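Local coordinates for maltose/maltodextrin-binding protein (Thermus thermophilus, PDB 2GH9) that binds maltotriose as a periplasmic sugar-binding protein and probably hands maltodextrins to a membrane transporter, as related solute-binding proteins do, at residues F299-G304 with E317-V322; V191-L196 with S361-I366; E77-Y82 with G103-L108. All coordinates share one frame; numbering follows the deposited sequence.

Contact 1 is largely buried, whereas contacts 2 and 3 are partly buried and reach the surface. No two share a helix, but contacts 1 and 3 meet the same mixed sheet: the side chains of contact 1 touch strand 306-307, which pairs with strand 104-113, the strand that carries contact 3. Contact 2 joins two helices on the other side of the chain's centre from contact 1, the centres of contacts 1 and 2 being about 38 Å apart. The chemistry differs accordingly. Contact 1 sets a capping carboxylate and a water beside valines, contact 2 is helix packing through methyl and methylene groups, and contact 3 combines a direct backbone bond with water bridges and an apolar cluster.

Contact 1: F299-G304 with E317-V322; sequences FNQAGG and EKDPVV
Gly304 and Val321 meet where helix 293-302 has ended and helix 320-326 begins: Val321 CG1 comes to 3.3 Å from Gly304 O. Glycine suits this place, since its backbone angles (174°/1°) are easily held only without a side chain, and its bare CA lies close to the same methyl. Val322 adds CG2, 3.8 Å from Asn300 ND2, crossing the amide obliquely. The polar partner of that nitrogen is Arg305 O, and the valine methyl meets the amide by apolar contact. The other side of the contact is polar. Asn300 OD1 and Asp319 OD2 face each other tip to tip, 4.0 Å apart, with amide and carboxylate planes nearly perpendicular. A water lies 2.8 Å from Asn300 OD1 and 3.1 Å from Asp319 OD2, placed to donate to both, although it has more acceptors around it than protons to give. Gln301 also reaches toward Asp319, but the orientation of its amide is doubtful.

Behind this first shell, Asp319 is the N-cap of helix 320-326. Its CG stands anti to the backbone N (chi1 180°). OD2 receives Val322 N at 3.3 Å on its anti lone pair, and more weakly Val321 N at 2.9 Å. Pro320 fits the first turn because a proline has no N-H needing an acceptor there. At the end of helix 293-302, Lys241 NZ, from helix 237-242, bonds to Gln301 O and Gly303 O. The helix start would be expected to favour a charged Asp319, consistent with one carboxylate oxygen serving both the cap and the water that may link it to Asn300.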
# COMPACT_ATOMS: atom_id res chain seq x y z
N PHE A 299 10.40 7.97 11.43
CA PHE A 299 10.14 6.93 10.44
C PHE A 299 10.06 7.52 9.03
O PHE A 299 10.61 6.96 8.11
CB PHE A 299 8.86 6.17 10.81
CG PHE A 299 8.65 4.89 10.04
CD1 PHE A 299 9.46 3.78 10.27
CD2 PHE A 299 7.63 4.78 9.11
CE1 PHE A 299 9.25 2.59 9.60
CE2 PHE A 299 7.40 3.55 8.42
CZ PHE A 299 8.19 2.47 8.67
N ASN A 300 9.40 8.66 8.86
CA ASN A 300 9.31 9.30 7.54
C ASN A 300 10.69 9.68 7.03
O ASN A 300 11.01 9.50 5.86
CB ASN A 300 8.41 10.53 7.58
CG ASN A 300 8.42 11.33 6.26
OD1 ASN A 300 9.19 12.25 6.10
ND2 ASN A 300 7.60 10.92 5.29
N GLN A 301 11.51 10.19 7.93
CA GLN A 301 12.84 10.66 7.55
C GLN A 301 13.73 9.51 7.16
O GLN A 301 14.45 9.61 6.18
CB GLN A 301 13.43 11.53 8.66
CG GLN A 301 12.62 12.83 8.85
CD GLN A 301 12.53 13.66 7.58
OE1 GLN A 301 11.47 13.71 6.92
NE2 GLN A 301 13.63 14.31 7.22
N ALA A 302 13.60 8.38 7.87
CA ALA A 302 14.35 7.16 7.55
C ALA A 302 13.93 6.54 6.22
O ALA A 302 14.77 6.02 5.45
CB ALA A 302 14.15 6.15 8.65
N GLY A 303 12.62 6.59 5.97
CA GLY A 303 12.02 5.98 4.79
C GLY A 303 11.26 6.98 3.95
O GLY A 303 11.85 7.70 3.12
N GLY A 304 9.95 7.02 4.14
CA GLY A 304 9.11 7.99 3.47
C GLY A 304 7.60 7.93 3.61
O GLY A 304 6.89 8.76 3.02
N GLU A 317 5.54 19.72 6.51
CA GLU A 317 4.81 20.28 5.37
C GLU A 317 5.73 20.57 4.18
O GLU A 317 5.32 20.40 3.03
CB GLU A 317 4.08 21.56 5.78
CG GLU A 317 3.13 22.09 4.70
CD GLU A 317 2.41 23.36 5.09
OE1 GLU A 317 2.67 23.89 6.19
OE2 GLU A 317 1.58 23.83 4.27
N LYS A 318 6.96 20.98 4.47
CA LYS A 318 7.95 21.36 3.46
C LYS A 318 8.91 20.24 3.08
O LYS A 318 9.71 20.42 2.16
CB LYS A 318 8.76 22.58 3.92
CG LYS A 318 7.96 23.85 4.02
CD LYS A 318 8.87 25.04 4.27
CE LYS A 318 8.09 26.35 4.27
NZ LYS A 318 9.00 27.55 4.08
N ASP A 319 8.87 19.10 3.77
CA ASP A 319 9.64 17.94 3.35
C ASP A 319 9.18 17.55 1.93
O ASP A 319 7.99 17.56 1.63
CB ASP A 319 9.51 16.76 4.33
CG ASP A 319 10.30 15.55 3.88
OD1 ASP A 319 11.48 15.40 4.26
OD2 ASP A 319 9.76 14.75 3.09
N PRO A 320 10.14 17.27 1.05
CA PRO A 320 9.86 16.95 -0.35
C PRO A 320 8.95 15.73 -0.57
O PRO A 320 8.10 15.75 -1.48
CB PRO A 320 11.25 16.67 -0.91
CG PRO A 320 12.16 17.39 -0.04
CD PRO A 320 11.59 17.29 1.31
N VAL A 321 9.15 14.69 0.23
CA VAL A 321 8.35 13.46 0.18
C VAL A 321 6.93 13.76 0.64
O VAL A 321 5.96 13.33 0.01
CB VAL A 321 8.98 12.31 1.03
CG1 VAL A 321 8.07 11.07 1.06
CG2 VAL A 321 10.33 11.93 0.50
N VAL A 322 6.79 14.52 1.73
CA VAL A 322 5.46 14.84 2.25
C VAL A 322 4.72 15.76 1.27
O VAL A 322 3.57 15.50 0.95
CB VAL A 322 5.53 15.43 3.69
CG1 VAL A 322 4.14 15.87 4.18
CG2 VAL A 322 6.12 14.41 4.62
O HOH W 1 10.73 11.92 3.82

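Contact 2: V191-L196 with S361-I366; sequences VGEKAL and SNVKKI
Glu193 and Val363 make the closest approach of a helix-to-helix packing contact, in which the N-terminal half of helix 189-204 receives the first turn of helix 363-378. Val363 is the main contact residue: CG1, anti to the backbone N (chi1 162°), presses on the backbone of Glu193, 3.3 Å from both Glu193 CA and Glu193 O. A branched, wholly apolar residue suits this buried spot, where the methyl also rests 4.0 Å from Leu196 CB. One turn further, Leu196 CD1 meets Ile366 CG2 at 3.9 Å, continuing the apolar seam.

Toward solvent the seam is edged by charged residues that touch through carbon. Lys364 CD lies 3.4 Å from both Glu193 OE1 and Glu193 OE2, while Lys364 NZ stays 4.6 Å from Glu193 OE2, beyond a salt bridge. The attraction is therefore at most a diffuse one. Glu190, a like charge close to Glu193, would be expected to raise the negative potential, and Lys364 NZ has a long, weak ion pair with Glu368.

Asn362 fixes the start of the second helix as its N-cap. Its OD1 takes Lys365 N at 2.8 Å, the donor standing well above the carbonyl plane. Next to it, Ser361 OG bonds to Lys200 NZ of helix 189-204 and to Ala355 O of helix 341-357. Helix 341-357 also packs against Leu196 and Ile366 through Ile352, Ala351 and Leu354, and Phe163 of helix 156-166 covers Leu196 and Ala195.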
# COMPACT_ATOMS: atom_id res chain seq x y z
N VAL A 191 -15.34 -1.09 -17.39
CA VAL A 191 -14.22 -0.47 -16.68
C VAL A 191 -13.06 -1.44 -16.69
O VAL A 191 -11.94 -1.07 -17.03
CB VAL A 191 -14.56 -0.11 -15.22
CG1 VAL A 191 -13.29 0.31 -14.44
CG2 VAL A 191 -15.60 0.98 -15.17
N GLY A 192 -13.35 -2.68 -16.31
CA GLY A 192 -12.36 -3.74 -16.20
C GLY A 192 -11.73 -4.10 -17.53
O GLY A 192 -10.52 -4.28 -17.63
N GLU A 193 -12.56 -4.20 -18.56
CA GLU A 193 -12.07 -4.50 -19.91
C GLU A 193 -11.12 -3.41 -20.41
O GLU A 193 -10.05 -3.70 -20.95
CB GLU A 193 -13.25 -4.66 -20.87
CG GLU A 193 -14.13 -5.87 -20.57
CD GLU A 193 -15.45 -5.88 -21.38
OE1 GLU A 193 -15.45 -5.37 -22.52
OE2 GLU A 193 -16.47 -6.39 -20.87
N LYS A 194 -11.48 -2.15 -20.21
CA LYS A 194 -10.63 -1.04 -20.66
C LYS A 194 -9.32 -0.94 -19.86
O LYS A 194 -8.26 -0.66 -20.43
CB LYS A 194 -11.38 0.28 -20.61
CG LYS A 194 -12.55 0.38 -21.60
CD LYS A 194 -13.59 1.39 -21.10
CE LYS A 194 -14.74 1.60 -22.06
NZ LYS A 194 -15.93 2.23 -21.38
N ALA A 195 -9.40 -1.16 -18.54
CA ALA A 195 -8.21 -1.17 -17.70
C ALA A 195 -7.26 -2.26 -18.15
O ALA A 195 -6.07 -2.01 -18.33
CB ALA A 195 -8.58 -1.38 -16.23
N LEU A 196 -7.78 -3.47 -18.34
CA LEU A 196 -6.94 -4.60 -18.72
C LEU A 196 -6.31 -4.45 -20.11
O LEU A 196 -5.17 -4.87 -20.32
CB LEU A 196 -7.72 -5.91 -18.66
CG LEU A 196 -8.10 -6.45 -17.28
CD1 LEU A 196 -8.68 -7.87 -17.44
CD2 LEU A 196 -6.89 -6.43 -16.35
N SER A 361 -5.37 -12.46 -25.52
CA SER A 361 -6.20 -12.76 -24.36
C SER A 361 -7.56 -12.07 -24.45
O SER A 361 -7.65 -10.87 -24.72
CB SER A 361 -5.47 -12.36 -23.06
OG SER A 361 -5.34 -10.96 -22.95
N ASN A 362 -8.61 -12.85 -24.25
CA ASN A 362 -9.98 -12.34 -24.29
C ASN A 362 -10.23 -11.54 -23.01
O ASN A 362 -10.62 -12.10 -21.98
CB ASN A 362 -10.99 -13.49 -24.44
CG ASN A 362 -12.41 -13.01 -24.67
OD1 ASN A 362 -12.83 -11.97 -24.17
ND2 ASN A 362 -13.16 -13.79 -25.43
N VAL A 363 -10.00 -10.24 -23.09
CA VAL A 363 -10.21 -9.32 -21.97
C VAL A 363 -11.66 -9.35 -21.46
O VAL A 363 -11.91 -9.33 -20.26
CB VAL A 363 -9.82 -7.89 -22.38
CG1 VAL A 363 -10.41 -6.90 -21.46
CG2 VAL A 363 -8.29 -7.74 -22.45
N LYS A 364 -12.61 -9.42 -22.40
CA LYS A 364 -14.04 -9.52 -22.08
C LYS A 364 -14.37 -10.73 -21.19
O LYS A 364 -15.09 -10.60 -20.20
CB LYS A 364 -14.84 -9.62 -23.40
CG LYS A 364 -16.36 -9.51 -23.26
CD LYS A 364 -16.91 -8.16 -23.76
CE LYS A 364 -18.29 -8.31 -24.36
NZ LYS A 364 -19.25 -9.00 -23.45
N LYS A 365 -13.85 -11.90 -21.54
CA LYS A 365 -14.14 -13.14 -20.79
C LYS A 365 -13.35 -13.22 -19.48
O LYS A 365 -13.88 -13.68 -18.46
CB LYS A 365 -13.85 -14.38 -21.64
CG LYS A 365 -14.88 -14.63 -22.74
CD LYS A 365 -14.61 -15.95 -23.49
CE LYS A 365 -15.62 -16.16 -24.63
NZ LYS A 365 -15.20 -17.26 -25.58
N ILE A 366 -12.09 -12.80 -19.54
CA ILE A 366 -11.23 -12.70 -18.35
C ILE A 366 -11.94 -11.89 -17.26
O ILE A 366 -12.05 -12.35 -16.12
CB ILE A 366 -9.83 -12.09 -18.68
CG1 ILE A 366 -9.00 -13.10 -19.48
CG2 ILE A 366 -9.08 -11.70 -17.38
CD1 ILE A 366 -7.68 -12.59 -19.98

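Contact 3: E77-Y82 with G103-L108; sequences EPVGKY and GRLMGL
Pro78 brings its ring obliquely to the guanidinium of Arg104, with Pro78 CG 4.3 Å from Arg104 NH1. The other flat group, the Tyr82 ring, braces the 77-82 turn from within: Lys81 CG sits over the centre of one face, 3.9 Å above the plane, while Glu77 OE2 and Val79 CA lie in plane at its edge. Tyr82 OH donates to Glu77 OE2 at 2.6 Å, meeting it on the anti side, 29° out of the carboxylate plane. The same oxygen forms a salt bridge with Lys81 NZ at 3.5 Å, and Lys280 NZ forms a salt bridge with the other oxygen, Glu77 OE1. A carboxylate suits this place because it can serve all three donors.

Across the contact, Val79 N gives a nearly straight hydrogen bond (170°) to Leu105 O, 3.2 Å away. One water donates to Leu105 O and accepts from Gly80 N, and a second donates to both Glu77 O and Met106 O, so the 77-82 turn is stitched through its backbone to residues 103-108. Beside these bonds lies an apolar cluster. With CG1 of Val79 anti to the carbonyl carbon (chi1 -60°), CG2 falls between the backbone N and the carbonyl carbon and reaches Leu108 CD2 at 3.6 Å, Leu105 CD2 at 4.0 Å and Gly107 O at 3.5 Å. Gly107 N is buried here without a partner. Met106, its flexible chain folded back at chi2 and chi3, lies side by side with Pro78 and lays CE against that ring.

Strand 104-113 carries this contact into the larger sheet, Leu108 bonding through its backbone to Val271 of strand 265-273, and Val273 of the same strand makes a backbone hydrogen bond with Glu77. Helix 280-290 touches Tyr82 and Leu108, and helix 85-90 covers Leu105 and Leu108 through Leu88 and Tyr87.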
# COMPACT_ATOMS: atom_id res chain seq x y z
N GLU A 77 -6.60 -7.14 19.11
CA GLU A 77 -6.96 -6.49 20.37
C GLU A 77 -7.55 -5.10 20.09
O GLU A 77 -6.90 -4.24 19.45
CB GLU A 77 -5.74 -6.44 21.32
CG GLU A 77 -5.94 -5.69 22.66
CD GLU A 77 -6.90 -6.38 23.65
OE1 GLU A 77 -7.35 -7.51 23.40
OE2 GLU A 77 -7.17 -5.79 24.71
N PRO A 78 -8.80 -4.86 20.53
CA PRO A 78 -9.32 -3.49 20.54
C PRO A 78 -8.42 -2.57 21.37
O PRO A 78 -8.06 -2.92 22.49
CB PRO A 78 -10.69 -3.63 21.21
CG PRO A 78 -11.07 -5.04 20.94
CD PRO A 78 -9.79 -5.81 21.05
N VAL A 79 -8.06 -1.40 20.82
CA VAL A 79 -7.04 -0.55 21.44
C VAL A 79 -7.57 0.78 21.99
O VAL A 79 -6.81 1.54 22.63
CB VAL A 79 -5.83 -0.32 20.48
CG1 VAL A 79 -5.19 -1.64 20.12
CG2 VAL A 79 -6.25 0.44 19.20
N GLY A 80 -8.85 1.07 21.76
CA GLY A 80 -9.44 2.35 22.15
C GLY A 80 -9.34 2.62 23.64
O GLY A 80 -9.08 3.75 24.05
N LYS A 81 -9.53 1.58 24.44
CA LYS A 81 -9.46 1.71 25.90
C LYS A 81 -8.07 2.11 26.42
O LYS A 81 -7.97 2.61 27.55
CB LYS A 81 -9.94 0.42 26.59
CG LYS A 81 -8.97 -0.77 26.47
CD LYS A 81 -9.52 -2.05 27.13
CE LYS A 81 -9.24 -3.27 26.27
NZ LYS A 81 -9.61 -4.55 26.94
N TYR A 82 -7.01 1.90 25.62
CA TYR A 82 -5.62 2.19 26.05
C TYR A 82 -5.10 3.57 25.63
O TYR A 82 -3.96 3.92 25.93
CB TYR A 82 -4.64 1.17 25.48
CG TYR A 82 -4.95 -0.29 25.69
CD1 TYR A 82 -4.70 -0.91 26.91
CD2 TYR A 82 -5.43 -1.07 24.64
CE1 TYR A 82 -4.95 -2.27 27.09
CE2 TYR A 82 -5.71 -2.42 24.81
CZ TYR A 82 -5.45 -3.01 26.04
OH TYR A 82 -5.67 -4.35 26.23
N GLY A 103 -17.54 -0.64 14.80
CA GLY A 103 -17.58 0.54 15.66
C GLY A 103 -16.43 0.70 16.64
O GLY A 103 -16.48 1.57 17.53
N ARG A 104 -15.38 -0.11 16.50
CA ARG A 104 -14.25 -0.05 17.40
C ARG A 104 -12.94 0.18 16.67
O ARG A 104 -12.76 -0.27 15.53
CB ARG A 104 -14.15 -1.36 18.16
CG ARG A 104 -15.39 -1.69 18.96
CD ARG A 104 -15.10 -2.77 19.93
NE ARG A 104 -16.33 -3.42 20.38
CZ ARG A 104 -16.37 -4.33 21.34
NH1 ARG A 104 -15.25 -4.71 21.96
NH2 ARG A 104 -17.55 -4.87 21.67
N LEU A 105 -12.04 0.87 17.35
CA LEU A 105 -10.68 1.06 16.86
C LEU A 105 -9.87 -0.23 17.09
O LEU A 105 -9.72 -0.67 18.23
CB LEU A 105 -10.03 2.25 17.55
CG LEU A 105 -8.74 2.76 16.92
CD1 LEU A 105 -9.00 3.40 15.56
CD2 LEU A 105 -8.06 3.74 17.87
N MET A 106 -9.37 -0.82 16.00
CA MET A 106 -8.74 -2.14 16.03
C MET A 106 -7.20 -2.13 15.84
O MET A 106 -6.57 -3.17 15.73
CB MET A 106 -9.42 -3.03 14.99
CG MET A 106 -10.97 -3.19 15.20
SD MET A 106 -11.41 -3.71 16.90
CE MET A 106 -10.64 -5.32 16.98
N GLY A 107 -6.62 -0.94 15.84
CA GLY A 107 -5.17 -0.79 15.78
C GLY A 107 -4.84 0.67 15.87
O GLY A 107 -5.73 1.52 15.91
N LEU A 108 -3.55 0.98 15.97
CA LEU A 108 -3.09 2.37 16.07
C LEU A 108 -2.63 2.81 14.69
O LEU A 108 -1.61 2.29 14.23
CB LEU A 108 -1.93 2.49 17.04
CG LEU A 108 -2.17 1.96 18.46
CD1 LEU A 108 -0.92 2.20 19.29
CD2 LEU A 108 -3.38 2.62 19.07
O HOH W 2 -5.00 -4.15 17.75
O HOH W 3 -11.00 -0.28 20.53